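Local coordinates for ADP-ribosylation factor guanine nucleotide-exchange factor SEC7 (Saccharomyces cerevisiae, PDB 4OIY), which activates the GTPase ARF1 at the trans-Golgi network by guanine nucleotide exchange, here represented by its catalytic Sec7 domain, at residues 116-119 against 120-124; 44-47 against 48-52; 174-177 against 178-182. All coordinates share one frame; numbering follows the deposited sequence.

Contact 1 (116-119 against 120-124); sequences AERF and VDQNP
F119 and N123 meet at the C-terminal end of helix 105-122 of the all-helical Sec7 domain, where the last turn unwinds and an asparagine side chain closes it. N123, the first residue to leave helical geometry, folds its amide back over the helix end: ND2 donates to the carbonyl oxygen F119 O at 3.1 Å, in the carbonyl plane and on a lone pair. The same F119 O also receives weak bonds from the backbone N of N123 and of Q122, the latter bonded chiefly to R118 O, so three N-H groups converge on one oxygen. This is the dense side. ND2 of N123 also sits over a face of the F119 ring, offset toward its rim and 3.4 Å from CE1, with ring and amide planes 32° apart. The phenyl group reaches this place because its CG lies anti to the backbone N (chi1 -178°). Beyond the segments, N123 ND2 bonds F83 O and OD1 bonds G85 N, while F119 packs on I88 and A91 of helix 88-96; V120 packs on A130 and A133 of helix 130-148. Toward solvent the packing gives way to polar side chains. The Q122 amide lies across one face of the R118 guanidinium, offset toward its rim with the planes 35° apart, and R118 CZ is 3.3 Å from Q122 NE2. No hydrogen bond joins the two: R118 NH2 and Q122 NE2 are both donors; R118 NH2 bonds F81 O and Q122 OE1 bonds F83 N. D121, exposed and a magnesium-binding residue in a crystal structure of this protein, faces R118 without a direct bond. A water bridges them instead, lying at the guanidinium edge, accepting from R118 NH1 at 2.8 Å and donating to D121 OD2 at 2.9 Å.

Contact 2 (44-47 against 48-52); sequences IAKW and LLETE
The backbone from I44 to E50 keeps helical i to i+4 bonding, with L48 N on I44 O at 3.0 Å and E50 N on K46 O at 2.9 Å, until T51 leaves helical geometry. At that point W47 O becomes the meeting place: the hydroxyl OG1 of T51 donates to it at 2.7 Å, tilted 26° from the carbonyl plane, and the backbone N of T51 adds a weak bond at 3.1 Å. The threonine side chain turns back along the helix to do this, its OG1 beside its own backbone N and anti to the carbonyl carbon (chi1 -54°). The same hydroxyl oxygen lies over one face of the W47 indole, 3.3 Å from CD1. T51 CB follows it over the five-membered ring in a CH-pi contact, 4.3 Å from the centroid, while CG2 reaches CZ2 of the six-membered ring. L48 crosses the indole at about a right angle and lays CD2 4.0 Å from W47 CE3. On the polar flank, E50 bends at chi2 and runs alongside K46 in the same direction, yet the two charges do not join: K46 NZ makes its salt bridge with E80. The buried flank is shared among neighbours, I44 and A45 on helix 68-79, W47 on L30 of helix 23-32 and L48 on F19 of helix 11-21. The result is the C-terminal end of a helix in the alpha-helical Sec7 fold, closed by a threonine hydroxyl that bonds back to the carbonyl four residues earlier.

Contact 3 (174-177 against 178-182); sequences LPRD and FLEGL
The N-terminal end of helix 176-188 begins at P175, its N-cap residue, whose carbonyl oxygen P175 O takes L179 N at 3.2 Å and, weakly, F178 N at 3.0 Å. L174, just ahead of the cap, turns back onto the first turn: its CD1 meets L179 CD2 at 3.8 Å and F178 CE2 at 4.1 Å, approaching the phenyl ring obliquely, while P175 CB lies 4.2 Å from F178 CB. L174 (N') on L179 (N4) is a hydrophobic staple, to which F178 adds at the side, and here it ties the incoming loop to the helix in the later part of the Sec7 domain. L179 continues inward to L162 of helix 158-164 and L136 of helix 130-148. On the exposed side of the first turn, R176 and E180 form an i to i+4 salt bridge. R176, extended from CG to NE, brings NH2 to 2.6 Å from E180 OE2; the N-H points poorly at the oxygen (120°), so the hydrogen bond is weak. The guanidinium and carboxylate planes stand 82° apart, and both side chains also touch L158 of helix 158-164.

In the fold
All three contacts are local to a helix end, contacts 1 and 2 at the C-terminal ends of helices 105-122 and 41-50, contact 3 at the N-terminal end of helix 176-188, and follow one another along the Sec7 domain in the order contact 2, contact 1, contact 3. Contacts 2 and 3 lie on opposite sides of the chain's centre, about 35 Å apart between centres. Contact 1 falls about 22 Å from contact 2 and about 19 Å from contact 3, again between centres, and touches neither. Helices 88-96 and 130-148 receive side chains from both contact 1 and contact 3. The magnesium-binding residue D121 belongs to contact 1; the other two lie away from that site.

Contact 1 (116-119 against 120-124)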
ATOM      1  N   ALA A 116      -0.217   9.305  -0.094  1.00  8.34           N
ATOM      2  CA  ALA A 116      -0.049  10.597   0.580  1.00  8.86           C
ATOM      3  C   ALA A 116      -1.218  11.516   0.271  1.00  9.46           C
ATOM      4  O   ALA A 116      -1.740  12.183   1.160  1.00  9.16           O
ATOM      5  CB  ALA A 116       1.265  11.250   0.162  1.00  8.84           C
ATOM      6  N   GLU A 117      -1.634  11.551  -0.986  1.00 10.39           N
ATOM      7  CA  GLU A 117      -2.752  12.399  -1.390  1.00 11.39           C
ATOM      8  C   GLU A 117      -4.043  11.996  -0.685  1.00 11.35           C
ATOM      9  O   GLU A 117      -4.781  12.857  -0.197  1.00 11.31           O
ATOM     10  CB  GLU A 117      -2.908  12.388  -2.909  1.00 12.63           C
ATOM     11  CG  GLU A 117      -1.805  13.170  -3.605  1.00 14.49           C
ATOM     12  CD  GLU A 117      -1.719  12.911  -5.093  1.00 15.96           C
ATOM     13  OE1 GLU A 117      -2.451  12.034  -5.597  1.00 18.13           O
ATOM     14  OE2 GLU A 117      -0.894  13.573  -5.765  1.00 17.97           O
ATOM     15  N   ARG A 118      -4.297  10.697  -0.605  1.00 11.16           N
ATOM     16  CA  ARG A 118      -5.496  10.179   0.058  1.00 11.53           C
ATOM     17  C   ARG A 118      -5.424  10.484   1.539  1.00 10.96           C
ATOM     18  O   ARG A 118      -6.405  10.927   2.140  1.00 10.46           O
ATOM     19  CB  ARG A 118      -5.623   8.667  -0.179  1.00 12.73           C
ATOM     20  CG  ARG A 118      -6.802   7.973   0.496  1.00 14.42           C
ATOM     21  CD  ARG A 118      -8.100   8.326  -0.184  1.00 15.83           C
ATOM     22  NE  ARG A 118      -9.240   7.592   0.369  1.00 17.30           N
ATOM     23  CZ  ARG A 118     -10.511   7.866   0.089  1.00 19.00           C
ATOM     24  NH1 ARG A 118     -10.825   8.848  -0.745  1.00 19.98           N
ATOM     25  NH2 ARG A 118     -11.478   7.143   0.647  1.00 19.72           N
ATOM     26  N   PHE A 119      -4.263  10.253   2.143  1.00 10.12           N
ATOM     27  CA  PHE A 119      -4.129  10.508   3.575  1.00 10.01           C
ATOM     28  C   PHE A 119      -4.416  11.969   3.912  1.00 10.50           C
ATOM     29  O   PHE A 119      -5.151  12.260   4.864  1.00 10.32           O
ATOM     30  CB  PHE A 119      -2.747  10.120   4.108  1.00  9.66           C
ATOM     31  CG  PHE A 119      -2.620  10.332   5.588  1.00  9.42           C
ATOM     32  CD1 PHE A 119      -3.074   9.371   6.478  1.00  9.51           C
ATOM     33  CD2 PHE A 119      -2.148  11.534   6.089  1.00  9.83           C
ATOM     34  CE1 PHE A 119      -3.011   9.585   7.840  1.00  9.61           C
ATOM     35  CE2 PHE A 119      -2.084  11.753   7.455  1.00  9.62           C
ATOM     36  CZ  PHE A 119      -2.507  10.773   8.328  1.00  9.54           C
ATOM     37  N   VAL A 120      -3.854  12.892   3.144  1.00 10.80           N
ATOM     38  CA  VAL A 120      -4.071  14.308   3.461  1.00 11.73           C
ATOM     39  C   VAL A 120      -5.503  14.739   3.149  1.00 12.43           C
ATOM     40  O   VAL A 120      -6.054  15.585   3.854  1.00 12.68           O
ATOM     41  CB  VAL A 120      -3.038  15.255   2.816  1.00 12.07           C
ATOM     42  CG1 VAL A 120      -1.638  14.923   3.307  1.00 12.05           C
ATOM     43  CG2 VAL A 120      -3.133  15.267   1.302  1.00 12.76           C
ATOM     44  N   ASP A 121      -6.113  14.150   2.125  1.00 13.69           N
ATOM     45  CA  ASP A 121      -7.496  14.486   1.759  1.00 15.12           C
ATOM     46  C   ASP A 121      -8.448  14.143   2.894  1.00 15.40           C
ATOM     47  O   ASP A 121      -9.398  14.888   3.174  1.00 15.80           O
ATOM     48  CB  ASP A 121      -7.918  13.741   0.491  1.00 16.48           C
ATOM     49  CG  ASP A 121      -9.287  14.175  -0.018  1.00 18.11           C
ATOM     50  OD1 ASP A 121      -9.544  15.394  -0.096  1.00 20.13           O
ATOM     51  OD2 ASP A 121     -10.092  13.289  -0.355  1.00 20.40           O
ATOM     52  N   GLN A 122      -8.177  13.031   3.560  1.00 15.09           N
ATOM     53  CA  GLN A 122      -9.052  12.521   4.604  1.00 15.30           C
ATOM     54  C   GLN A 122      -8.672  13.014   5.986  1.00 14.97           C
ATOM     55  O   GLN A 122      -9.430  12.833   6.939  1.00 15.77           O
ATOM     56  CB  GLN A 122      -9.032  11.007   4.580  1.00 16.47           C
ATOM     57  CG  GLN A 122      -9.579  10.454   3.286  1.00 17.34           C
ATOM     58  CD  GLN A 122      -9.775   8.970   3.379  1.00 18.62           C
ATOM     59  OE1 GLN A 122      -8.817   8.232   3.586  1.00 19.30           O
ATOM     60  NE2 GLN A 122     -11.023   8.520   3.261  1.00 20.32           N
ATOM     61  N   ASN A 123      -7.494  13.616   6.102  1.00 14.12           N
ATOM     62  CA  ASN A 123      -7.038  14.170   7.369  1.00 13.86           C
ATOM     63  C   ASN A 123      -6.551  15.595   7.177  1.00 14.03           C
ATOM     64  O   ASN A 123      -5.365  15.881   7.332  1.00 13.19           O
ATOM     65  CB  ASN A 123      -5.943  13.294   7.954  1.00 13.74           C
ATOM     66  CG  ASN A 123      -6.449  11.919   8.307  1.00 13.79           C
ATOM     67  OD1 ASN A 123      -7.136  11.736   9.314  1.00 14.76           O
ATOM     68  ND2 ASN A 123      -6.135  10.941   7.470  1.00 13.12           N
ATOM     69  N   PRO A 124      -7.478  16.505   6.839  1.00 14.77           N
ATOM     70  CA  PRO A 124      -7.089  17.893   6.635  1.00 15.33           C
ATOM     71  C   PRO A 124      -6.491  18.479   7.911  1.00 15.64           C
ATOM     72  O   PRO A 124      -6.912  18.129   9.017  1.00 15.88           O
ATOM     73  CB  PRO A 124      -8.411  18.586   6.275  1.00 15.52           C
ATOM     74  CG  PRO A 124      -9.478  17.710   6.816  1.00 15.58           C
ATOM     75  CD  PRO A 124      -8.936  16.311   6.747  1.00 15.14           C
TER
HETATM   76  O   HOH W   1      -9.367  10.919  -1.936  1.00 28.30           O

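Contact 2 (44-47 against 48-52)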
ATOM      1  N   ILE A  44     -12.717  -3.472 -10.350  1.00 12.22           N
ATOM      2  CA  ILE A  44     -11.537  -4.311 -10.168  1.00 11.45           C
ATOM      3  C   ILE A  44     -10.882  -4.059  -8.805  1.00 11.21           C
ATOM      4  O   ILE A  44     -10.547  -5.005  -8.099  1.00 11.00           O
ATOM      5  CB  ILE A  44     -10.504  -4.115 -11.295  1.00 11.31           C
ATOM      6  CG1 ILE A  44     -11.085  -4.547 -12.655  1.00 11.53           C
ATOM      7  CG2 ILE A  44      -9.253  -4.930 -10.998  1.00 11.46           C
ATOM      8  CD1 ILE A  44     -10.213  -4.176 -13.834  1.00 11.57           C
ATOM      9  N   ALA A  45     -10.703  -2.792  -8.437  1.00 11.01           N
ATOM     10  CA  ALA A  45     -10.130  -2.444  -7.129  1.00 11.19           C
ATOM     11  C   ALA A  45     -10.916  -3.064  -5.970  1.00 11.27           C
ATOM     12  O   ALA A  45     -10.335  -3.615  -5.038  1.00 10.90           O
ATOM     13  CB  ALA A  45     -10.059  -0.932  -6.964  1.00 11.38           C
ATOM     14  N   LYS A  46     -12.242  -2.979  -6.030  1.00 11.76           N
ATOM     15  CA  LYS A  46     -13.068  -3.543  -4.971  1.00 12.49           C
ATOM     16  C   LYS A  46     -12.889  -5.060  -4.875  1.00 12.24           C
ATOM     17  O   LYS A  46     -12.779  -5.610  -3.773  1.00 12.87           O
ATOM     18  CB  LYS A  46     -14.535  -3.180  -5.193  1.00 13.27           C
ATOM     19  CG  LYS A  46     -14.859  -1.736  -4.854  1.00 14.18           C
ATOM     20  CD  LYS A  46     -16.338  -1.441  -5.083  1.00 15.07           C
ATOM     21  CE  LYS A  46     -16.699  -0.004  -4.745  1.00 16.22           C
ATOM     22  NZ  LYS A  46     -16.795   0.211  -3.280  1.00 17.16           N
ATOM     23  N   TRP A  47     -12.836  -5.730  -6.023  1.00 12.15           N
ATOM     24  CA  TRP A  47     -12.625  -7.180  -6.049  1.00 12.15           C
ATOM     25  C   TRP A  47     -11.268  -7.568  -5.438  1.00 12.03           C
ATOM     26  O   TRP A  47     -11.179  -8.526  -4.665  1.00 12.15           O
ATOM     27  CB  TRP A  47     -12.770  -7.734  -7.474  1.00 12.25           C
ATOM     28  CG  TRP A  47     -12.715  -9.245  -7.528  1.00 12.34           C
ATOM     29  CD1 TRP A  47     -13.747 -10.121  -7.308  1.00 12.40           C
ATOM     30  CD2 TRP A  47     -11.566 -10.049  -7.811  1.00 11.91           C
ATOM     31  NE1 TRP A  47     -13.308 -11.416  -7.444  1.00 12.51           N
ATOM     32  CE2 TRP A  47     -11.970 -11.402  -7.738  1.00 12.28           C
ATOM     33  CE3 TRP A  47     -10.232  -9.757  -8.112  1.00 11.85           C
ATOM     34  CZ2 TRP A  47     -11.087 -12.456  -7.966  1.00 11.89           C
ATOM     35  CZ3 TRP A  47      -9.357 -10.813  -8.342  1.00 11.61           C
ATOM     36  CH2 TRP A  47      -9.787 -12.138  -8.265  1.00 11.86           C
ATOM     37  N   LEU A  48     -10.220  -6.816  -5.757  1.00 11.93           N
ATOM     38  CA  LEU A  48      -8.903  -7.059  -5.159  1.00 12.59           C
ATOM     39  C   LEU A  48      -8.960  -7.003  -3.630  1.00 13.51           C
ATOM     40  O   LEU A  48      -8.384  -7.859  -2.952  1.00 13.85           O
ATOM     41  CB  LEU A  48      -7.865  -6.060  -5.693  1.00 12.23           C
ATOM     42  CG  LEU A  48      -7.543  -6.146  -7.194  1.00 11.99           C
ATOM     43  CD1 LEU A  48      -6.577  -5.051  -7.617  1.00 11.85           C
ATOM     44  CD2 LEU A  48      -7.002  -7.515  -7.572  1.00 12.12           C
ATOM     45  N   LEU A  49      -9.679  -6.021  -3.091  1.00 14.22           N
ATOM     46  CA  LEU A  49      -9.732  -5.814  -1.638  1.00 15.29           C
ATOM     47  C   LEU A  49     -10.694  -6.742  -0.902  1.00 16.79           C
ATOM     48  O   LEU A  49     -10.489  -7.046   0.278  1.00 17.49           O
ATOM     49  CB  LEU A  49     -10.087  -4.359  -1.330  1.00 15.16           C
ATOM     50  CG  LEU A  49      -8.933  -3.386  -1.589  1.00 14.96           C
ATOM     51  CD1 LEU A  49      -9.427  -1.951  -1.662  1.00 15.19           C
ATOM     52  CD2 LEU A  49      -7.855  -3.522  -0.520  1.00 14.99           C
ATOM     53  N   GLU A  50     -11.733  -7.197  -1.593  1.00 18.16           N
ATOM     54  CA  GLU A  50     -12.777  -8.020  -0.973  1.00 19.54           C
ATOM     55  C   GLU A  50     -12.437  -9.514  -0.998  1.00 18.77           C
ATOM     56  O   GLU A  50     -12.928 -10.287  -0.169  1.00 19.82           O
ATOM     57  CB  GLU A  50     -14.121  -7.781  -1.682  1.00 21.59           C
ATOM     58  CG  GLU A  50     -14.967  -6.622  -1.159  1.00 24.03           C
ATOM     59  CD  GLU A  50     -14.214  -5.314  -0.958  1.00 25.29           C
ATOM     60  OE1 GLU A  50     -14.416  -4.384  -1.767  1.00 27.59           O
ATOM     61  OE2 GLU A  50     -13.444  -5.197   0.025  1.00 28.05           O
ATOM     62  N   THR A  51     -11.586  -9.921  -1.935  1.00 16.67           N
ATOM     63  CA  THR A  51     -11.376 -11.340  -2.221  1.00 15.89           C
ATOM     64  C   THR A  51     -10.190 -11.920  -1.460  1.00 15.92           C
ATOM     65  O   THR A  51      -9.070 -11.451  -1.610  1.00 15.47           O
ATOM     66  CB  THR A  51     -11.147 -11.554  -3.730  1.00 15.50           C
ATOM     67  OG1 THR A  51     -12.229 -10.982  -4.473  1.00 14.86           O
ATOM     68  CG2 THR A  51     -11.028 -13.038  -4.068  1.00 15.09           C
ATOM     69  N   GLU A  52     -10.435 -12.966  -0.672  1.00 16.20           N
ATOM     70  CA  GLU A  52      -9.378 -13.638   0.071  1.00 16.41           C
ATOM     71  C   GLU A  52      -8.632 -14.591  -0.844  1.00 15.08           C
ATOM     72  O   GLU A  52      -9.216 -15.137  -1.763  1.00 14.87           O
ATOM     73  CB  GLU A  52      -9.957 -14.412   1.261  1.00 18.55           C
ATOM     74  CG  GLU A  52     -10.520 -13.498   2.336  1.00 20.55           C
ATOM     75  CD  GLU A  52     -11.075 -14.234   3.544  1.00 22.65           C
ATOM     76  OE1 GLU A  52     -11.566 -13.537   4.459  1.00 25.39           O
ATOM     77  OE2 GLU A  52     -11.024 -15.487   3.592  1.00 24.06           O
TER

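Contact 3 (174-177 against 178-182)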
ATOM      1  N   LEU A 174       9.206  19.139  11.607  1.00 14.42           N
ATOM      2  CA  LEU A 174       8.023  18.732  12.347  1.00 14.26           C
ATOM      3  C   LEU A 174       8.351  18.763  13.838  1.00 14.50           C
ATOM      4  O   LEU A 174       9.519  18.684  14.207  1.00 14.39           O
ATOM      5  CB  LEU A 174       7.611  17.311  11.945  1.00 13.88           C
ATOM      6  CG  LEU A 174       6.966  17.198  10.564  1.00 13.68           C
ATOM      7  CD1 LEU A 174       6.894  15.740  10.129  1.00 13.68           C
ATOM      8  CD2 LEU A 174       5.573  17.814  10.582  1.00 13.58           C
ATOM      9  N   PRO A 175       7.329  18.876  14.701  1.00 14.97           N
ATOM     10  CA  PRO A 175       7.631  18.842  16.133  1.00 15.27           C
ATOM     11  C   PRO A 175       8.245  17.509  16.559  1.00 15.31           C
ATOM     12  O   PRO A 175       7.796  16.446  16.121  1.00 14.58           O
ATOM     13  CB  PRO A 175       6.261  19.020  16.791  1.00 15.53           C
ATOM     14  CG  PRO A 175       5.410  19.653  15.745  1.00 15.42           C
ATOM     15  CD  PRO A 175       5.894  19.087  14.448  1.00 15.26           C
ATOM     16  N   ARG A 176       9.269  17.585  17.407  1.00 16.01           N
ATOM     17  CA  ARG A 176       9.955  16.400  17.908  1.00 16.92           C
ATOM     18  C   ARG A 176       8.981  15.406  18.527  1.00 16.87           C
ATOM     19  O   ARG A 176       9.098  14.197  18.302  1.00 16.67           O
ATOM     20  CB  ARG A 176      11.016  16.793  18.948  1.00 17.99           C
ATOM     21  CG  ARG A 176      11.911  15.650  19.395  1.00 19.78           C
ATOM     22  CD  ARG A 176      12.869  16.092  20.499  1.00 20.96           C
ATOM     23  NE  ARG A 176      13.742  14.996  20.919  1.00 22.42           N
ATOM     24  CZ  ARG A 176      13.364  13.968  21.677  1.00 24.60           C
ATOM     25  NH1 ARG A 176      14.248  13.021  21.987  1.00 25.41           N
ATOM     26  NH2 ARG A 176      12.114  13.871  22.131  1.00 25.97           N
ATOM     27  N   ASP A 177       8.029  15.906  19.311  1.00 16.87           N
ATOM     28  CA  ASP A 177       7.068  15.031  19.985  1.00 17.41           C
ATOM     29  C   ASP A 177       6.206  14.255  18.988  1.00 16.07           C
ATOM     30  O   ASP A 177       5.865  13.101  19.226  1.00 15.36           O
ATOM     31  CB  ASP A 177       6.172  15.818  20.945  1.00 19.33           C
ATOM     32  CG  ASP A 177       5.394  14.910  21.880  1.00 21.02           C
ATOM     33  OD1 ASP A 177       6.027  14.274  22.750  1.00 23.68           O
ATOM     34  OD2 ASP A 177       4.156  14.815  21.737  1.00 23.84           O
ATOM     35  N   PHE A 178       5.860  14.895  17.875  1.00 14.42           N
ATOM     36  CA  PHE A 178       5.054  14.259  16.835  1.00 13.60           C
ATOM     37  C   PHE A 178       5.818  13.101  16.204  1.00 13.12           C
ATOM     38  O   PHE A 178       5.289  12.006  16.065  1.00 12.98           O
ATOM     39  CB  PHE A 178       4.652  15.275  15.767  1.00 13.28           C
ATOM     40  CG  PHE A 178       3.936  14.674  14.599  1.00 13.22           C
ATOM     41  CD1 PHE A 178       2.611  14.293  14.706  1.00 13.34           C
ATOM     42  CD2 PHE A 178       4.592  14.484  13.397  1.00 12.84           C
ATOM     43  CE1 PHE A 178       1.950  13.737  13.630  1.00 13.45           C
ATOM     44  CE2 PHE A 178       3.940  13.924  12.313  1.00 12.94           C
ATOM     45  CZ  PHE A 178       2.618  13.548  12.428  1.00 13.17           C
ATOM     46  N   LEU A 179       7.067  13.357  15.833  1.00 13.05           N
ATOM     47  CA  LEU A 179       7.901  12.319  15.231  1.00 12.93           C
ATOM     48  C   LEU A 179       8.220  11.201  16.222  1.00 13.16           C
ATOM     49  O   LEU A 179       8.227  10.032  15.845  1.00 12.39           O
ATOM     50  CB  LEU A 179       9.188  12.913  14.655  1.00 13.08           C
ATOM     51  CG  LEU A 179       9.029  13.763  13.384  1.00 13.13           C
ATOM     52  CD1 LEU A 179      10.365  14.351  12.955  1.00 13.80           C
ATOM     53  CD2 LEU A 179       8.426  12.945  12.242  1.00 13.60           C
ATOM     54  N   GLU A 180       8.471  11.549  17.484  1.00 13.15           N
ATOM     55  CA  GLU A 180       8.733  10.523  18.501  1.00 13.84           C
ATOM     56  C   GLU A 180       7.536   9.576  18.633  1.00 12.95           C
ATOM     57  O   GLU A 180       7.709   8.370  18.770  1.00 12.48           O
ATOM     58  CB  GLU A 180       9.055  11.149  19.854  1.00 15.40           C
ATOM     59  CG  GLU A 180       9.426  10.119  20.914  1.00 17.09           C
ATOM     60  CD  GLU A 180       9.999  10.734  22.177  1.00 18.77           C
ATOM     61  OE1 GLU A 180      10.162   9.984  23.163  1.00 21.70           O
ATOM     62  OE2 GLU A 180      10.304  11.947  22.187  1.00 20.57           O
ATOM     63  N   GLY A 181       6.324  10.128  18.582  1.00 12.17           N
ATOM     64  CA  GLY A 181       5.111   9.331  18.609  1.00 11.82           C
ATOM     65  C   GLY A 181       5.070   8.312  17.485  1.00 11.49           C
ATOM     66  O   GLY A 181       4.814   7.145  17.708  1.00 11.60           O
ATOM     67  N   LEU A 182       5.352   8.763  16.269  1.00 10.94           N
ATOM     68  CA  LEU A 182       5.346   7.855  15.125  1.00 10.68           C
ATOM     69  C   LEU A 182       6.439   6.792  15.242  1.00 10.55           C
ATOM     70  O   LEU A 182       6.202   5.625  14.926  1.00 10.06           O
ATOM     71  CB  LEU A 182       5.505   8.625  13.813  1.00 10.63           C
ATOM     72  CG  LEU A 182       4.442   9.679  13.484  1.00 10.60           C
ATOM     73  CD1 LEU A 182       4.732  10.303  12.128  1.00 10.59           C
ATOM     74  CD2 LEU A 182       3.053   9.074  13.523  1.00 10.43           C
TER